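Local coordinates for DNA polymerase beta (Leishmania infantum, PDB 4P4P), which catalyses template-directed addition of deoxyribonucleotides to DNA as a family X polymerase, probably acting in base excision repair, at a contact of chain A with DNA. Numbering follows the deposited sequence.

A contact of chain A with DNA. Residues 189, 198, 288-292. With nucleotides of chain B.
Gly291 lies against the sugar of DT7 of chain B, its CA 3.6 Å from the deoxyribose C2', in a contact that illustrates how family X polymerases read a nucleotide's sugar with main chain. The carbonyl O of Thr288 reaches the same C2' at 3.4 Å, so backbone lines the place where a ribonucleotide would carry a hydroxyl, an arrangement consistent with sugar discrimination. The Phe289 carbonyl O faces C4' instead. Near the phosphate end, the carboxylate of Asp198, a magnesium ligand, brings OD2 to 3.3 Å from C5'. Its CG stands anti to the backbone N (chi1 151°), which turns the acid toward this 5' end.

At the sugar's other end, a water lies 3.0 Å from the 3'-hydroxyl O3' and links it to Arg189 NH1. That nitrogen also donates to the Thr290 carbonyl O at 2.7 Å, approaching at a C=O...N angle of 157° and somewhat out of both the carbonyl and guanidinium planes. A bend at chi3 (-54°) folds the arginine chain so that NH1 faces both Thr290 O and the water. Ser292 CB covers one guanidinium face, centred 3.8 Å above its plane. Through this bond and this cover the arginine probably steadies the turn, and its charge may suit the carbonyl end of the helix.

Thr288 to Ser292 form the TFTGS segment, counterpart of the YFTGS motif of DNA polymerase beta, with its cis Gly-Ser peptide; it leads from helix 282-290 into helix 293-305 on the thumb side. Arg189 follows helix 185-188, and Asp198 belongs to strand 197-203 of the catalytic palm. In this nick complex, base-paired DT7, probably the strand's 3' end, probably sits where the newly added nucleotide lies after insertion, between palm and thumb.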
ATOM      1  N   ARG A 189      -9.797   2.887  -9.916  1.00 27.04           N
ATOM      2  CA  ARG A 189     -11.220   2.589  -9.894  1.00 25.71           C
ATOM      3  C   ARG A 189     -11.986   3.775 -10.459  1.00 27.93           C
ATOM      4  O   ARG A 189     -13.208   3.797 -10.436  1.00 28.00           O
ATOM      5  CB  ARG A 189     -11.697   2.265  -8.477  1.00 23.63           C
ATOM      6  CG  ARG A 189     -11.005   1.072  -7.874  1.00 24.12           C
ATOM      7  CD  ARG A 189     -11.897   0.345  -6.888  1.00 24.81           C
ATOM      8  NE  ARG A 189     -12.447   1.208  -5.849  1.00 28.12           N
ATOM      9  CZ  ARG A 189     -11.739   1.712  -4.839  1.00 28.41           C
ATOM     10  NH1 ARG A 189     -10.434   1.470  -4.746  1.00 24.66           N
ATOM     11  NH2 ARG A 189     -12.334   2.475  -3.925  1.00 23.79           N
ATOM     12  N   ASP A 198      -0.937   5.595  -5.036  1.00 26.12           N
ATOM     13  CA  ASP A 198      -0.702   4.223  -4.606  1.00 29.10           C
ATOM     14  C   ASP A 198      -0.058   3.460  -5.769  1.00 26.95           C
ATOM     15  O   ASP A 198      -0.724   3.055  -6.724  1.00 26.06           O
ATOM     16  CB  ASP A 198      -2.039   3.661  -4.089  1.00 35.21           C
ATOM     17  CG  ASP A 198      -2.184   2.167  -4.246  1.00 42.85           C
ATOM     18  OD1 ASP A 198      -1.175   1.435  -4.255  1.00 46.55           O
ATOM     19  OD2 ASP A 198      -3.350   1.724  -4.323  1.00 43.31           O
ATOM     20  N   THR A 288      -5.069  -6.390  -5.514  1.00 21.00           N
ATOM     21  CA  THR A 288      -5.093  -6.040  -4.107  1.00 21.83           C
ATOM     22  C   THR A 288      -5.062  -4.524  -3.938  1.00 19.57           C
ATOM     23  O   THR A 288      -5.805  -3.959  -3.132  1.00 22.33           O
ATOM     24  CB  THR A 288      -3.904  -6.675  -3.332  1.00 23.88           C
ATOM     25  OG1 THR A 288      -4.038  -8.107  -3.331  1.00 25.22           O
ATOM     26  CG2 THR A 288      -3.884  -6.180  -1.886  1.00 21.91           C
ATOM     27  N   PHE A 289      -4.207  -3.868  -4.697  1.00 16.88           N
ATOM     28  CA  PHE A 289      -3.934  -2.472  -4.408  1.00 24.89           C
ATOM     29  C   PHE A 289      -4.844  -1.518  -5.179  1.00 27.03           C
ATOM     30  O   PHE A 289      -4.744  -0.308  -5.025  1.00 26.06           O
ATOM     31  CB  PHE A 289      -2.441  -2.177  -4.559  1.00 23.49           C
ATOM     32  CG  PHE A 289      -1.593  -2.984  -3.611  1.00 23.59           C
ATOM     33  CD1 PHE A 289      -1.808  -2.902  -2.248  1.00 24.06           C
ATOM     34  CD2 PHE A 289      -0.609  -3.838  -4.081  1.00 26.53           C
ATOM     35  CE1 PHE A 289      -1.055  -3.654  -1.365  1.00 30.66           C
ATOM     36  CE2 PHE A 289       0.149  -4.583  -3.204  1.00 28.90           C
ATOM     37  CZ  PHE A 289      -0.076  -4.491  -1.840  1.00 29.76           C
ATOM     38  N   THR A 290      -5.751  -2.090  -5.969  1.00 21.21           N
ATOM     39  CA  THR A 290      -6.820  -1.341  -6.620  1.00 18.24           C
ATOM     40  C   THR A 290      -8.047  -1.396  -5.725  1.00 18.63           C
ATOM     41  O   THR A 290      -8.883  -0.490  -5.736  1.00 23.92           O
ATOM     42  CB  THR A 290      -7.162  -1.950  -8.003  1.00 24.77           C
ATOM     43  OG1 THR A 290      -6.034  -1.815  -8.875  1.00 23.06           O
ATOM     44  CG2 THR A 290      -8.369  -1.254  -8.638  1.00 21.85           C
ATOM     45  N   GLY A 291      -8.153  -2.464  -4.947  1.00 17.63           N
ATOM     46  CA  GLY A 291      -9.282  -2.617  -4.043  1.00 18.86           C
ATOM     47  C   GLY A 291     -10.616  -2.637  -4.777  1.00 25.65           C
ATOM     48  O   GLY A 291     -10.699  -3.095  -5.920  1.00 27.85           O
ATOM     49  N   SER A 292     -11.674  -2.139  -4.138  1.00 25.50           N
ATOM     50  CA  SER A 292     -11.616  -1.568  -2.796  1.00 23.42           C
ATOM     51  C   SER A 292     -11.280  -2.597  -1.730  1.00 27.31           C
ATOM     52  O   SER A 292     -11.186  -3.800  -2.008  1.00 30.42           O
ATOM     53  CB  SER A 292     -12.980  -0.988  -2.437  1.00 24.22           C
ATOM     54  OG  SER A 292     -13.906  -2.044  -2.214  1.00 26.32           O
TER
ATOM     55  P    DT B   7      -3.802   2.538   0.061  1.00 65.84           P
ATOM     56  OP1  DT B   7      -2.426   2.075  -0.209  1.00 48.17           O
ATOM     57  OP2  DT B   7      -4.314   3.746  -0.631  1.00 70.67           O
ATOM     58  O5'  DT B   7      -4.851   1.359  -0.245  1.00 60.84           O
ATOM     59  C5'  DT B   7      -4.913   0.832  -1.564  1.00 44.57           C
ATOM     60  C4'  DT B   7      -5.617  -0.506  -1.563  1.00 35.51           C
ATOM     61  O4'  DT B   7      -5.276  -1.256  -0.372  1.00 28.70           O
ATOM     62  C3'  DT B   7      -7.133  -0.433  -1.501  1.00 31.33           C
ATOM     63  O3'  DT B   7      -7.619  -0.134  -2.795  1.00 30.38           O
ATOM     64  C2'  DT B   7      -7.473  -1.853  -1.079  1.00 28.22           C
ATOM     65  C1'  DT B   7      -6.266  -2.258  -0.231  1.00 26.52           C
ATOM     66  N1   DT B   7      -6.621  -2.367   1.193  1.00 25.99           N
ATOM     67  C2   DT B   7      -6.712  -3.622   1.720  1.00 27.01           C
ATOM     68  O2   DT B   7      -6.498  -4.616   1.059  1.00 29.69           O
ATOM     69  N3   DT B   7      -7.050  -3.652   3.046  1.00 27.35           N
ATOM     70  C4   DT B   7      -7.301  -2.567   3.868  1.00 25.72           C
ATOM     71  O4   DT B   7      -7.610  -2.710   5.045  1.00 30.12           O
ATOM     72  C5   DT B   7      -7.198  -1.272   3.245  1.00 23.51           C
ATOM     73  C7   DT B   7      -7.466  -0.016   4.035  1.00 19.67           C
ATOM     74  C6   DT B   7      -6.869  -1.236   1.948  1.00 22.39           C
TER
HETATM   75  O   HOH W   1      -9.208   2.177  -1.820  1.00 46.74           O